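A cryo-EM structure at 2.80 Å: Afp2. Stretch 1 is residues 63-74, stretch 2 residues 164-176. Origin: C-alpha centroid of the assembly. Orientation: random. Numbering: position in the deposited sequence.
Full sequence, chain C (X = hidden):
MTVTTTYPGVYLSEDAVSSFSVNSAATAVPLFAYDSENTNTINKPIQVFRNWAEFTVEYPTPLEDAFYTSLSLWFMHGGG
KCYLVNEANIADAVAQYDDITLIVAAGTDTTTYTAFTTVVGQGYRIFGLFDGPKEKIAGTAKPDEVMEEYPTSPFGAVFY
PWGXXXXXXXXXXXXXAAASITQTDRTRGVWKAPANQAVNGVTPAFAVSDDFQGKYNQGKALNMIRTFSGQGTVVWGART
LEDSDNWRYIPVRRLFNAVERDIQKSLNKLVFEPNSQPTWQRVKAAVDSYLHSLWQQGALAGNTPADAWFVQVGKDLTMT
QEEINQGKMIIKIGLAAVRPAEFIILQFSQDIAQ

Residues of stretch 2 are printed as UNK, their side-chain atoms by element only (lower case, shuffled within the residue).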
# COMPACT_ATOMS: atom_id res chain seq x y z
N LEU C 63 67.19 -78.45 -30.44
CA LEU C 63 66.87 -79.30 -31.57
C LEU C 63 67.39 -78.65 -32.85
O LEU C 63 68.09 -77.64 -32.83
CB LEU C 63 65.37 -79.54 -31.63
CG LEU C 63 64.77 -80.31 -30.46
CD1 LEU C 63 63.26 -80.35 -30.56
CD2 LEU C 63 65.34 -81.72 -30.41
N GLU C 64 67.04 -79.24 -33.99
CA GLU C 64 67.44 -78.73 -35.29
C GLU C 64 66.23 -78.50 -36.19
O GLU C 64 66.37 -77.87 -37.25
CB GLU C 64 68.44 -79.70 -35.95
CG GLU C 64 69.26 -79.15 -37.12
CD GLU C 64 70.23 -80.17 -37.69
OE1 GLU C 64 70.25 -81.31 -37.19
OE2 GLU C 64 70.97 -79.82 -38.63
N ASP C 65 65.05 -78.93 -35.77
CA ASP C 65 63.84 -78.89 -36.58
C ASP C 65 63.38 -77.44 -36.76
O ASP C 65 63.80 -76.53 -36.04
CB ASP C 65 62.75 -79.74 -35.93
CG ASP C 65 61.67 -80.16 -36.91
OD1 ASP C 65 61.73 -79.75 -38.08
OD2 ASP C 65 60.76 -80.91 -36.49
N ALA C 66 62.51 -77.23 -37.75
CA ALA C 66 62.19 -75.90 -38.24
C ALA C 66 61.37 -75.07 -37.25
O ALA C 66 61.37 -73.84 -37.35
CB ALA C 66 61.44 -75.99 -39.57
N PHE C 67 60.66 -75.71 -36.31
CA PHE C 67 59.92 -74.92 -35.33
C PHE C 67 60.84 -74.39 -34.24
O PHE C 67 60.57 -73.33 -33.67
CB PHE C 67 58.78 -75.74 -34.72
CG PHE C 67 59.22 -76.83 -33.79
CD1 PHE C 67 59.60 -78.07 -34.28
CD2 PHE C 67 59.21 -76.64 -32.41
CE1 PHE C 67 60.00 -79.07 -33.42
CE2 PHE C 67 59.62 -77.64 -31.55
CZ PHE C 67 60.01 -78.86 -32.06
N TYR C 68 61.93 -75.10 -33.94
CA TYR C 68 62.82 -74.68 -32.87
C TYR C 68 63.68 -73.51 -33.30
O TYR C 68 63.89 -72.57 -32.53
CB TYR C 68 63.70 -75.85 -32.43
CG TYR C 68 64.56 -75.53 -31.22
CD1 TYR C 68 64.02 -75.57 -29.95
CD2 TYR C 68 65.89 -75.17 -31.36
CE1 TYR C 68 64.79 -75.28 -28.84
CE2 TYR C 68 66.66 -74.87 -30.26
CZ TYR C 68 66.11 -74.93 -29.00
OH TYR C 68 66.87 -74.64 -27.90
N THR C 69 64.20 -73.55 -34.53
CA THR C 69 65.04 -72.46 -35.02
C THR C 69 64.23 -71.22 -35.34
O THR C 69 64.79 -70.12 -35.37
CB THR C 69 65.81 -72.90 -36.26
OG1 THR C 69 64.89 -73.23 -37.30
CG2 THR C 69 66.63 -74.13 -35.94
N SER C 70 62.93 -71.36 -35.57
CA SER C 70 62.08 -70.19 -35.76
C SER C 70 61.84 -69.46 -34.45
O SER C 70 61.87 -68.23 -34.40
CB SER C 70 60.75 -70.60 -36.39
OG SER C 70 60.96 -71.15 -37.68
N LEU C 71 61.61 -70.21 -33.38
CA LEU C 71 61.35 -69.61 -32.08
C LEU C 71 62.61 -69.12 -31.40
O LEU C 71 62.57 -68.10 -30.70
CB LEU C 71 60.63 -70.62 -31.19
CG LEU C 71 59.19 -70.76 -31.65
CD1 LEU C 71 58.55 -71.94 -31.03
CD2 LEU C 71 58.48 -69.53 -31.21
N SER C 72 63.74 -69.82 -31.57
CA SER C 72 64.99 -69.35 -31.00
C SER C 72 65.46 -68.06 -31.67
O SER C 72 66.10 -67.23 -31.02
CB SER C 72 66.07 -70.43 -31.13
OG SER C 72 66.38 -70.66 -32.49
N LEU C 73 65.12 -67.87 -32.94
CA LEU C 73 65.39 -66.62 -33.64
C LEU C 73 64.34 -65.57 -33.32
O LEU C 73 64.60 -64.38 -33.47
CB LEU C 73 65.48 -66.91 -35.14
CG LEU C 73 66.14 -66.01 -36.19
CD1 LEU C 73 65.25 -64.90 -36.67
CD2 LEU C 73 67.44 -65.45 -35.65
N TRP C 74 63.15 -66.00 -32.87
CA TRP C 74 62.12 -65.06 -32.43
C TRP C 74 62.48 -64.40 -31.11
O TRP C 74 62.44 -63.17 -30.99
CB TRP C 74 60.78 -65.79 -32.31
CG TRP C 74 59.70 -64.94 -31.69
CD1 TRP C 74 59.25 -65.01 -30.41
CD2 TRP C 74 58.95 -63.91 -32.33
NE1 TRP C 74 58.26 -64.08 -30.21
CE2 TRP C 74 58.06 -63.39 -31.37
CE3 TRP C 74 58.94 -63.38 -33.62
CZ2 TRP C 74 57.17 -62.37 -31.66
CZ3 TRP C 74 58.05 -62.37 -33.91
CH2 TRP C 74 57.18 -61.87 -32.94
N UNK C 164 70.92 -69.99 -42.29
CA UNK C 164 71.92 -70.98 -41.90
C UNK C 164 72.54 -70.62 -40.55
O UNK C 164 73.76 -70.39 -40.46
o UNK C 164 74.01 -72.06 -42.54
c UNK C 164 73.51 -69.92 -43.62
c UNK C 164 72.96 -71.21 -43.01
N UNK C 165 71.68 -70.52 -39.53
CA UNK C 165 71.96 -70.08 -38.15
C UNK C 165 73.26 -70.64 -37.58
O UNK C 165 73.67 -71.76 -37.89
c UNK C 165 69.56 -70.96 -35.14
c UNK C 165 70.81 -70.53 -37.26
c UNK C 165 70.66 -70.14 -35.79
c UNK C 165 70.36 -68.66 -35.66
N UNK C 166 73.91 -69.83 -36.73
CA UNK C 166 75.31 -70.01 -36.35
C UNK C 166 75.60 -71.31 -35.62
O UNK C 166 76.77 -71.69 -35.50
c UNK C 166 75.77 -68.83 -35.48
N UNK C 167 74.59 -72.02 -35.13
CA UNK C 167 74.76 -73.37 -34.62
C UNK C 167 74.69 -74.43 -35.72
O UNK C 167 74.66 -75.62 -35.41
o UNK C 167 72.42 -73.72 -34.10
c UNK C 167 73.72 -73.67 -33.54
N UNK C 168 74.66 -74.01 -36.98
CA UNK C 168 74.61 -74.92 -38.10
C UNK C 168 73.22 -75.21 -38.63
O UNK C 168 73.09 -75.67 -39.77
N UNK C 169 72.18 -74.95 -37.85
CA UNK C 169 70.83 -75.32 -38.23
C UNK C 169 70.25 -74.32 -39.23
O UNK C 169 70.80 -73.25 -39.46
c UNK C 169 69.95 -75.43 -36.99
N UNK C 170 69.11 -74.70 -39.81
CA UNK C 170 68.48 -73.94 -40.88
C UNK C 170 67.24 -73.23 -40.35
O UNK C 170 66.28 -73.89 -39.94
c UNK C 170 68.11 -74.84 -42.05
N UNK C 171 67.27 -71.91 -40.37
CA UNK C 171 66.10 -71.12 -39.96
C UNK C 171 65.19 -70.94 -41.17
O UNK C 171 65.68 -70.60 -42.26
c UNK C 171 66.54 -69.77 -39.40
c UNK C 171 65.35 -68.89 -39.10
c UNK C 171 67.33 -69.97 -38.15
N UNK C 172 63.89 -71.19 -41.04
CA UNK C 172 62.95 -70.85 -42.10
C UNK C 172 62.91 -69.35 -42.32
O UNK C 172 62.93 -68.57 -41.36
c UNK C 172 63.24 -71.95 -39.96
c UNK C 172 61.98 -72.41 -40.61
c UNK C 172 61.61 -71.36 -41.57
N UNK C 173 62.83 -68.90 -43.57
CA UNK C 173 62.96 -67.46 -43.85
C UNK C 173 61.73 -66.65 -43.49
O UNK C 173 61.77 -65.42 -43.58
c UNK C 173 62.53 -68.65 -45.86
c UNK C 173 63.21 -67.43 -45.36
c UNK C 173 62.67 -69.69 -44.80
N UNK C 174 60.63 -67.30 -43.11
CA UNK C 174 59.51 -66.59 -42.50
C UNK C 174 59.89 -66.04 -41.14
O UNK C 174 59.44 -64.96 -40.76
o UNK C 174 57.92 -68.02 -43.61
c UNK C 174 58.32 -67.52 -42.36
N UNK C 175 60.71 -66.78 -40.39
CA UNK C 175 61.13 -66.35 -39.07
C UNK C 175 62.15 -65.23 -39.13
O UNK C 175 62.26 -64.45 -38.18
c UNK C 175 61.70 -67.53 -38.29
N UNK C 176 62.92 -65.16 -40.21
CA UNK C 176 63.81 -64.03 -40.42
C UNK C 176 62.99 -62.77 -40.69
O UNK C 176 63.31 -61.68 -40.19
c UNK C 176 66.41 -66.10 -42.39
c UNK C 176 65.62 -65.57 -41.23
c UNK C 176 65.70 -63.17 -41.85
c UNK C 176 64.79 -64.34 -41.57

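Position 164 carries two carbons and one oxygen, the first carbon bearing both the oxygen and the other carbon; this beta-branched hydroxyl side chain, out of reach of the helix, is Thr164. At 165 four carbons fork at the second and touch Thr69 and Leu73, the pattern of leucine. Leu165 points toward the helix, its CD1 4.3 Å from Leu73 CD2 and its CD2 4.4 Å from Thr69 CB.

Position 166 has a single carbon, far from stretch 1, and is Ala166. A carbon followed by an oxygen at 167, exposed and likewise without a contact, gives Ser167. Position 168 has no side-chain atoms. Its phi of 95° would jam a CB against the carbonyl oxygen of the preceding residue, so the backbone itself calls for glycine; Gly168 closes a type I turn through its N, 2.6 Å from Leu165 O.

At 169 the side chain is a lone carbon, which touches the side chains of Thr69 and Glu64; one carbon means Ala169: its CB is 3.7 Å from Thr69 CG2 and 3.8 Å from Glu64 CG. Position 170 also has one carbon, directed sideways and not in contact with stretch 1. This is Ala170, whose contribution comes from the backbone: Thr69 OG1 donates a hydrogen bond to Ala170 O at 3.1 Å.

Three carbons at 171, one carrying the other two, touch Thr69 and Leu73 and make Val171. Its CG1 packs 4.2 Å from Leu73 CG, and its CG2 lies 3.8 Å from Thr69 CB. At 172 three carbons close a ring onto the backbone N and touch Ala66, Thr69 and Ser70, so this is Pro172; its CG rests 3.8 Å from Ala66 CB, and its CD is 3.3 Å from Ser70 OG. The same closed ring recurs at 173, but it points away from stretch 1; this is Pro173.

Position 174, a carbon then an oxygen without a contact, is Ser174, its OG hydrogen-bonded elsewhere in the structure. The single carbon at 175, touching Ser70, belongs to Ala175, and its CB sits 3.7 Å from Ser70 CA. Four carbons at 176, forked at the first with one arm two carbons long, define Ile176, which points away although its CA is 4.1 Å from Leu73 CD1.

The contact buries 512 Å² in all and is mainly apolar. Thr69 and Leu73, one helical turn apart, both point toward stretch 2. The Thr69 hydroxyl anchors the extended segment by its one cross-stretch hydrogen bond, whereas Ser70 OG, though near Pro172, donates to Ala66 O at 2.7 Å within its own stretch.

Stretch 2, residues 164-176: TLASGAAVPPSAI
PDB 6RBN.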